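Local coordinates for collagen adhesin protein (Enterococcus faecalis, PDB 2Z1P) that probably binds host collagen by a "collagen hug", this piece comprising the two immunoglobulin-like domains of a longer adhesin attached to the bacterial cell wall, at residues Q201-S206 with T260-E265; D194-G199 with F273-D278; G66-D71 with A167-Q172. All coordinates share one frame; numbering follows the deposited sequence.

Interaction 1: residues Q201-S206 with T260-E265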
loop_
_atom_site.group_PDB
_atom_site.type_symbol
_atom_site.label_atom_id
_atom_site.label_comp_id
_atom_site.label_asym_id
_atom_site.label_seq_id
_atom_site.Cartn_x
_atom_site.Cartn_y
_atom_site.Cartn_z
ATOM N N GLN A 201 11.154 2.311 -6.381
ATOM C CA GLN A 201 12.498 1.781 -6.579
ATOM C C GLN A 201 12.450 0.278 -6.764
ATOM O O GLN A 201 12.317 -0.465 -5.797
ATOM C CB GLN A 201 13.383 2.107 -5.376
ATOM C CG GLN A 201 14.352 3.238 -5.638
ATOM C CD GLN A 201 15.309 2.934 -6.788
ATOM O OE1 GLN A 201 15.850 3.847 -7.410
ATOM N NE2 GLN A 201 15.530 1.646 -7.064
ATOM N N LEU A 202 12.571 -0.172 -8.002
ATOM C CA LEU A 202 12.516 -1.599 -8.280
ATOM C C LEU A 202 13.547 -2.401 -7.493
ATOM O O LEU A 202 14.742 -2.129 -7.575
ATOM C CB LEU A 202 12.709 -1.846 -9.776
ATOM C CG LEU A 202 12.601 -3.300 -10.232
ATOM C CD1 LEU A 202 11.213 -3.839 -9.937
ATOM C CD2 LEU A 202 12.893 -3.380 -11.715
ATOM N N ASN A 203 13.074 -3.391 -6.734
ATOM C CA ASN A 203 13.940 -4.253 -5.926
ATOM C C ASN A 203 14.323 -5.474 -6.754
ATOM O O ASN A 203 13.748 -6.557 -6.620
ATOM C CB ASN A 203 13.216 -4.687 -4.650
ATOM C CG ASN A 203 12.755 -3.505 -3.805
ATOM O OD1 ASN A 203 12.077 -3.675 -2.790
ATOM N ND2 ASN A 203 13.126 -2.298 -4.221
ATOM N N LYS A 204 15.313 -5.281 -7.612
ATOM C CA LYS A 204 15.785 -6.318 -8.512
ATOM C C LYS A 204 15.933 -7.733 -7.966
ATOM O O LYS A 204 15.848 -8.688 -8.731
ATOM C CB LYS A 204 17.116 -5.895 -9.147
ATOM C CG LYS A 204 17.089 -4.550 -9.898
ATOM C CD LYS A 204 18.358 -4.358 -10.746
ATOM C CE LYS A 204 18.588 -2.898 -11.105
ATOM N NZ LYS A 204 17.364 -2.261 -11.667
ATOM N N GLU A 205 16.150 -7.902 -6.668
ATOM C CA GLU A 205 16.315 -9.265 -6.182
ATOM C C GLU A 205 15.158 -9.787 -5.338
ATOM O O GLU A 205 15.315 -10.739 -4.565
ATOM C CB GLU A 205 17.633 -9.395 -5.408
ATOM C CG GLU A 205 18.236 -10.803 -5.471
ATOM C CD GLU A 205 19.665 -10.865 -4.949
ATOM O OE1 GLU A 205 20.505 -10.052 -5.394
ATOM O OE2 GLU A 205 19.952 -11.736 -4.102
ATOM N N SER A 206 13.986 -9.183 -5.506
ATOM C CA SER A 206 12.823 -9.602 -4.745
ATOM C C SER A 206 11.828 -10.338 -5.622
ATOM O O SER A 206 10.671 -10.494 -5.241
ATOM C CB SER A 206 12.139 -8.395 -4.133
ATOM O OG SER A 206 11.623 -7.576 -5.163
ATOM N N THR A 260 8.711 -6.731 -5.285
ATOM C CA THR A 260 8.437 -5.479 -4.580
ATOM C C THR A 260 9.242 -4.258 -5.030
ATOM O O THR A 260 10.293 -4.367 -5.662
ATOM C CB THR A 260 8.676 -5.635 -3.072
ATOM O OG1 THR A 260 9.982 -6.177 -2.856
ATOM C CG2 THR A 260 7.654 -6.555 -2.455
ATOM N N SER A 261 8.716 -3.092 -4.684
ATOM C CA SER A 261 9.340 -1.818 -4.978
ATOM C C SER A 261 9.269 -1.007 -3.706
ATOM O O SER A 261 8.314 -1.114 -2.938
ATOM C CB SER A 261 8.591 -1.083 -6.078
ATOM O OG SER A 261 8.733 -1.778 -7.294
ATOM N N THR A 262 10.289 -0.192 -3.490
ATOM C CA THR A 262 10.360 0.640 -2.304
ATOM C C THR A 262 9.948 2.068 -2.630
ATOM O O THR A 262 10.317 2.612 -3.674
ATOM C CB THR A 262 11.787 0.616 -1.719
ATOM O OG1 THR A 262 12.744 0.556 -2.787
ATOM C CG2 THR A 262 11.969 -0.597 -0.812
ATOM N N ILE A 263 9.163 2.659 -1.737
ATOM C CA ILE A 263 8.679 4.024 -1.913
ATOM C C ILE A 263 9.769 5.062 -1.603
ATOM O O ILE A 263 10.344 5.057 -0.512
ATOM C CB ILE A 263 7.457 4.269 -1.008
ATOM C CG1 ILE A 263 6.365 3.226 -1.303
ATOM C CG2 ILE A 263 6.926 5.658 -1.239
ATOM C CD1 ILE A 263 5.137 3.345 -0.424
ATOM N N THR A 264 10.059 5.947 -2.553
ATOM C CA THR A 264 11.095 6.954 -2.339
ATOM C C THR A 264 10.548 8.177 -1.622
ATOM O O THR A 264 9.344 8.266 -1.367
ATOM C CB THR A 264 11.714 7.424 -3.668
ATOM O OG1 THR A 264 10.691 7.976 -4.491
ATOM C CG2 THR A 264 12.338 6.276 -4.412
ATOM N N GLU A 265 11.441 9.114 -1.309
ATOM C CA GLU A 265 11.068 10.343 -0.633
ATOM C C GLU A 265 10.002 11.022 -1.484
ATOM O O GLU A 265 8.933 11.369 -0.991
ATOM C CB GLU A 265 12.309 11.240 -0.458
ATOM C CG GLU A 265 12.032 12.740 -0.433
ATOM C CD GLU A 265 11.407 13.212 0.867
ATOM O OE1 GLU A 265 10.773 14.290 0.850
ATOM O OE2 GLU A 265 11.560 12.520 1.900
#
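T260 and T262, alternate residues of strand 254-263, meet Q201 and the turn that follows it where the pairing of two neighbouring antiparallel strands of the collagen-binding domain is interrupted. This domain is an immunoglobulin-like beta sandwich. Q201 and T262 form a hydrogen-bonded pair: Q201 N donates to T262 O at 2.8 Å, and the return bond runs from T262 N to Q201 O at 3.1 Å. A second donor holds the same carbonyl, because T262 OG1 reaches Q201 O at 3.2 Å, lying in the plane of the carbonyl along one of its lone pairs. The threonine can do this because its OG1 sits between backbone N and carbonyl carbon (chi1 36°). The side chains of Q201 and T264 cross at about a right angle, touching through Q201 CG and T264 CG2. On the other face L202 lies across from S261, whose hydroxyl is bonded to Q196.

The regular pairing is interrupted around N203, where N203 N still donates to T260 O at 3.1 Å and the chain bulges into a type I turn, N203 to S206. S206 OG donates to N203 O at 2.8 Å and accepts a nearly straight bond (169°) from T260 N at 3.0 Å. T260 OG1 lies between two oxygens, 3.2 Å from S206 OG and 3.3 Å from N203 OD1; its single proton can serve one at a time, and which is unsettled.

Interaction 2: residues D194-G199 with F273-D278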
loop_
_atom_site.group_PDB
_atom_site.type_symbol
_atom_site.label_atom_id
_atom_site.label_comp_id
_atom_site.label_asym_id
_atom_site.label_seq_id
_atom_site.Cartn_x
_atom_site.Cartn_y
_atom_site.Cartn_z
ATOM N N ASP A 194 7.512 -4.311 -18.941
ATOM C CA ASP A 194 7.020 -3.582 -17.791
ATOM C C ASP A 194 7.758 -2.271 -17.575
ATOM O O ASP A 194 8.988 -2.215 -17.576
ATOM C CB ASP A 194 7.109 -4.469 -16.544
ATOM C CG ASP A 194 6.257 -3.950 -15.387
ATOM O OD1 ASP A 194 6.470 -2.794 -14.962
ATOM O OD2 ASP A 194 5.384 -4.698 -14.893
ATOM N N ARG A 195 6.970 -1.217 -17.407
ATOM C CA ARG A 195 7.472 0.121 -17.185
ATOM C C ARG A 195 6.795 0.579 -15.894
ATOM O O ARG A 195 5.602 0.872 -15.879
ATOM C CB ARG A 195 7.086 1.019 -18.372
ATOM C CG ARG A 195 7.653 0.564 -19.713
ATOM C CD ARG A 195 9.162 0.749 -19.836
ATOM N NE ARG A 195 9.616 0.345 -21.170
ATOM C CZ ARG A 195 9.727 -0.925 -21.572
ATOM N NH1 ARG A 195 9.403 -1.930 -20.748
ATOM N NH2 ARG A 195 10.240 -1.202 -22.770
ATOM N N GLN A 196 7.556 0.607 -14.805
ATOM C CA GLN A 196 7.012 1.007 -13.511
ATOM C C GLN A 196 6.732 2.493 -13.439
ATOM O O GLN A 196 7.419 3.299 -14.066
ATOM C CB GLN A 196 7.969 0.634 -12.392
ATOM C CG GLN A 196 7.325 0.608 -11.041
ATOM C CD GLN A 196 8.149 -0.179 -10.060
ATOM O OE1 GLN A 196 9.163 0.301 -9.557
ATOM N NE2 GLN A 196 7.733 -1.409 -9.802
ATOM N N GLY A 197 5.714 2.854 -12.670
ATOM C CA GLY A 197 5.360 4.255 -12.544
ATOM C C GLY A 197 6.339 4.979 -11.656
ATOM O O GLY A 197 7.277 4.365 -11.154
ATOM N N SER A 198 6.114 6.271 -11.439
ATOM C CA SER A 198 7.006 7.077 -10.611
ATOM C C SER A 198 6.885 6.840 -9.112
ATOM O O SER A 198 5.923 6.228 -8.630
ATOM C CB SER A 198 6.789 8.566 -10.897
ATOM O OG SER A 198 5.462 8.961 -10.598
ATOM N N GLY A 199 7.889 7.332 -8.393
ATOM C CA GLY A 199 7.926 7.223 -6.949
ATOM C C GLY A 199 8.393 5.898 -6.398
ATOM O O GLY A 199 8.418 5.726 -5.180
ATOM N N PHE A 273 0.424 4.818 -6.612
ATOM C CA PHE A 273 1.638 4.238 -7.164
ATOM C C PHE A 273 1.145 3.425 -8.355
ATOM O O PHE A 273 0.092 2.794 -8.280
ATOM C CB PHE A 273 2.318 3.326 -6.144
ATOM C CG PHE A 273 2.778 4.045 -4.913
ATOM C CD1 PHE A 273 2.294 3.690 -3.655
ATOM C CD2 PHE A 273 3.682 5.095 -5.008
ATOM C CE1 PHE A 273 2.702 4.372 -2.505
ATOM C CE2 PHE A 273 4.096 5.782 -3.867
ATOM C CZ PHE A 273 3.602 5.418 -2.612
ATOM N N GLU A 274 1.889 3.431 -9.455
ATOM C CA GLU A 274 1.444 2.698 -10.628
ATOM C C GLU A 274 2.464 1.806 -11.319
ATOM O O GLU A 274 3.672 1.912 -11.109
ATOM C CB GLU A 274 0.891 3.689 -11.629
ATOM C CG GLU A 274 -0.082 4.624 -10.995
ATOM C CD GLU A 274 -0.466 5.739 -11.906
ATOM O OE1 GLU A 274 -1.370 6.506 -11.536
ATOM O OE2 GLU A 274 0.138 5.858 -12.991
ATOM N N ASN A 275 1.953 0.900 -12.140
ATOM C CA ASN A 275 2.807 0.021 -12.907
ATOM C C ASN A 275 2.049 -0.374 -14.166
ATOM O O ASN A 275 0.920 -0.835 -14.105
ATOM C CB ASN A 275 3.215 -1.197 -12.085
ATOM C CG ASN A 275 4.366 -1.961 -12.716
ATOM O OD1 ASN A 275 5.078 -2.701 -12.048
ATOM N ND2 ASN A 275 4.546 -1.784 -14.011
ATOM N N SER A 276 2.672 -0.149 -15.313
ATOM C CA SER A 276 2.050 -0.448 -16.584
ATOM C C SER A 276 2.762 -1.589 -17.281
ATOM O O SER A 276 3.958 -1.807 -17.076
ATOM C CB SER A 276 2.086 0.797 -17.447
ATOM O OG SER A 276 1.563 1.880 -16.705
ATOM N N TYR A 277 2.031 -2.321 -18.116
ATOM C CA TYR A 277 2.631 -3.448 -18.810
ATOM C C TYR A 277 2.103 -3.593 -20.220
ATOM O O TYR A 277 1.003 -3.145 -20.533
ATOM C CB TYR A 277 2.335 -4.744 -18.043
ATOM C CG TYR A 277 0.883 -5.163 -18.111
ATOM C CD1 TYR A 277 0.358 -5.757 -19.261
ATOM C CD2 TYR A 277 0.020 -4.894 -17.064
ATOM C CE1 TYR A 277 -0.990 -6.063 -19.366
ATOM C CE2 TYR A 277 -1.331 -5.196 -17.158
ATOM C CZ TYR A 277 -1.834 -5.777 -18.311
ATOM O OH TYR A 277 -3.179 -6.057 -18.404
ATOM N N ASP A 278 2.900 -4.221 -21.072
ATOM C CA ASP A 278 2.470 -4.493 -22.432
ATOM C C ASP A 278 2.788 -5.962 -22.622
ATOM O O ASP A 278 3.949 -6.375 -22.551
ATOM C CB ASP A 278 3.229 -3.658 -23.456
ATOM C CG ASP A 278 2.599 -3.731 -24.832
ATOM O OD1 ASP A 278 2.197 -2.674 -25.354
ATOM O OD2 ASP A 278 2.491 -4.845 -25.387
HETATM O O HOH W 1 3.514 3.105 -14.663
#
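Two adjacent antiparallel strands, 190-196 and 272-281, set D194 across from Y277, R195 across from S276 and Q196 across from N275. The axes of the short segments come within 4.9 Å and their directions differ by 164°. R195 and S276 are the hydrogen-bonded pair: R195 N donates to S276 O at 3.1 Å, and S276 N to R195 O at 3.2 Å. One residue past the end of strand 190-196, G197 N continues the pattern by donating to E274 O at 2.7 Å.

The face bearing D194, Q196 and N275 is turned into the domain. The pair belongs to one of the two five-stranded sheets of the collagen-binding sandwich, and W175 and Y259 of the other sheet pack against these polar residues. D194 and N275 both carry CG anti to their backbone N (chi1 -163° in D194), which brings their ends together: the side chains cross at about a right angle, with the carboxylate and amide planes 75° apart. N275 ND2 is modelled as donating to D194 OD1 at 2.4 Å, a doubtful length. K162 bonds to N275 OD1 and makes a long, weak ion pair with D194, so it probably offsets part of the buried charge.

On the opposite face, S276 OG is bonded to T294 and also to a water. That water, 3.1 Å from S276 OG, donates in turn to R195 O.

Interaction 3: residues G66-D71 with A167-Q172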
loop_
_atom_site.group_PDB
_atom_site.type_symbol
_atom_site.label_atom_id
_atom_site.label_comp_id
_atom_site.label_asym_id
_atom_site.label_seq_id
_atom_site.Cartn_x
_atom_site.Cartn_y
_atom_site.Cartn_z
ATOM N N GLY A 66 -2.391 1.357 14.025
ATOM C CA GLY A 66 -1.655 2.410 13.337
ATOM C C GLY A 66 -0.392 1.785 12.783
ATOM O O GLY A 66 0.134 0.853 13.374
ATOM N N MET A 67 0.112 2.274 11.662
ATOM C CA MET A 67 1.310 1.672 11.092
ATOM C C MET A 67 2.593 2.445 11.375
ATOM O O MET A 67 2.788 3.565 10.893
ATOM C CB MET A 67 1.133 1.483 9.586
ATOM C CG MET A 67 -0.028 0.573 9.217
ATOM S SD MET A 67 -0.205 0.355 7.437
ATOM C CE MET A 67 -0.992 1.944 6.966
ATOM N N THR A 68 3.466 1.817 12.158
ATOM C CA THR A 68 4.750 2.387 12.550
ATOM C C THR A 68 5.788 2.129 11.465
ATOM O O THR A 68 5.455 2.053 10.286
ATOM C CB THR A 68 5.242 1.738 13.855
ATOM O OG1 THR A 68 5.579 0.363 13.611
ATOM C CG2 THR A 68 4.154 1.810 14.920
ATOM N N GLU A 69 7.047 2.001 11.878
ATOM C CA GLU A 69 8.145 1.715 10.963
ATOM C C GLU A 69 8.351 0.209 10.998
ATOM O O GLU A 69 7.805 -0.473 11.866
ATOM C CB GLU A 69 9.429 2.405 11.418
ATOM C CG GLU A 69 9.444 3.902 11.238
ATOM C CD GLU A 69 9.326 4.307 9.788
ATOM O OE1 GLU A 69 9.504 3.428 8.911
ATOM O OE2 GLU A 69 9.063 5.505 9.522
ATOM N N ASN A 70 9.132 -0.311 10.057
ATOM C CA ASN A 70 9.405 -1.742 10.000
ATOM C C ASN A 70 10.022 -2.138 11.347
ATOM O O ASN A 70 9.769 -3.226 11.878
ATOM C CB ASN A 70 10.385 -2.038 8.856
ATOM C CG ASN A 70 10.052 -3.322 8.102
ATOM O OD1 ASN A 70 9.937 -4.399 8.689
ATOM N ND2 ASN A 70 9.909 -3.208 6.788
ATOM N N ASP A 71 10.824 -1.233 11.903
ATOM C CA ASP A 71 11.487 -1.472 13.178
ATOM C C ASP A 71 10.493 -1.518 14.332
ATOM O O ASP A 71 10.885 -1.775 15.466
ATOM C CB ASP A 71 12.516 -0.383 13.439
ATOM N N ALA A 167 3.305 -2.718 1.112
ATOM C CA ALA A 167 4.028 -3.629 1.988
ATOM C C ALA A 167 3.729 -3.329 3.447
ATOM O O ALA A 167 4.091 -4.102 4.332
ATOM C CB ALA A 167 5.519 -3.512 1.738
ATOM N N GLY A 168 3.065 -2.202 3.688
ATOM C CA GLY A 168 2.735 -1.795 5.041
ATOM C C GLY A 168 3.795 -0.874 5.632
ATOM O O GLY A 168 4.096 0.202 5.089
ATOM N N GLU A 169 4.371 -1.310 6.750
ATOM C CA GLU A 169 5.406 -0.562 7.463
ATOM C C GLU A 169 6.786 -0.711 6.793
ATOM O O GLU A 169 7.784 -0.163 7.263
ATOM C CB GLU A 169 5.432 -1.033 8.928
ATOM C CG GLU A 169 4.091 -0.788 9.656
ATOM C CD GLU A 169 3.524 -2.020 10.380
ATOM O OE1 GLU A 169 3.963 -2.324 11.515
ATOM O OE2 GLU A 169 2.633 -2.691 9.811
ATOM N N SER A 170 6.814 -1.443 5.680
ATOM C CA SER A 170 8.032 -1.691 4.911
ATOM C C SER A 170 8.346 -0.486 4.056
ATOM O O SER A 170 9.497 -0.254 3.700
ATOM C CB SER A 170 7.854 -2.890 3.965
ATOM O OG SER A 170 7.586 -4.096 4.653
ATOM N N ASN A 171 7.304 0.267 3.714
ATOM C CA ASN A 171 7.439 1.438 2.862
ATOM C C ASN A 171 7.788 0.937 1.464
ATOM O O ASN A 171 8.620 1.509 0.766
ATOM C CB ASN A 171 8.523 2.363 3.414
ATOM C CG ASN A 171 8.154 2.931 4.777
ATOM O OD1 ASN A 171 9.020 3.235 5.603
ATOM N ND2 ASN A 171 6.858 3.084 5.013
ATOM N N GLN A 172 7.129 -0.152 1.079
ATOM C CA GLN A 172 7.330 -0.772 -0.220
ATOM C C GLN A 172 5.985 -1.003 -0.859
ATOM O O GLN A 172 4.949 -0.849 -0.221
ATOM C CB GLN A 172 7.990 -2.135 -0.078
ATOM C CG GLN A 172 9.316 -2.148 0.632
ATOM C CD GLN A 172 9.838 -3.565 0.818
ATOM O OE1 GLN A 172 9.194 -4.398 1.464
ATOM N NE2 GLN A 172 11.007 -3.845 0.249
HETATM O O HOH W 2 2.232 -0.904 12.997
#
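E169 meets M67, T68 and E69 across the junction of the two domains, its side chain laid along a loop of the first, Ig-like domain from a type I turn (G168 to N171) of the collagen-binding domain. This is the tightly packed half, where M67 and T68 are buried. E169 CG lies 3.7 Å from M67 CB and 3.2 Å from T68 O, and E169 CB sits 3.8 Å from E69 C. The chain of E169 leaves beside its backbone N (chi1 -61°) and bends at chi2, so the aliphatic part rests on M67 and T68 while the carboxylate turns past them. A water ties the loop to it, donating to G66 O at 2.8 Å, accepting from T68 N, and making a weak bond to E169 OE1.

The outer half is more open: N70 is exposed, and few of its atoms touch the turn, chiefly ND2 beside S170.

The carboxylate of E169 is paired with K115 at OE2 and K89 at OE1, both lysines of the first domain. This is consistent with the domains being joined here by the packed aliphatic part of E169, a bridging water and, probably, charge pairing with K115 and K89.

From the N terminus, interaction 3 comes first: residues 66-71 of the first domain meet 167-172 of the second, closing a loop that spans the connection between domains. Interactions 1 and 2 follow entirely within the collagen-binding domain. Interaction 2 joins 194-199 to 273-278, and the segments of interaction 1, 201-206 and 260-265, both fall between these, so the smaller loop sits within the larger. Each pairs neighbouring strands in a different sheet of the sandwich, and the two contacts touch through S261 with Q196 and I263 with F273. Interaction 1 also meets interaction 3, where I263 N bonds N171 O; interactions 2 and 3 stay about 6 Å apart at their nearest atoms.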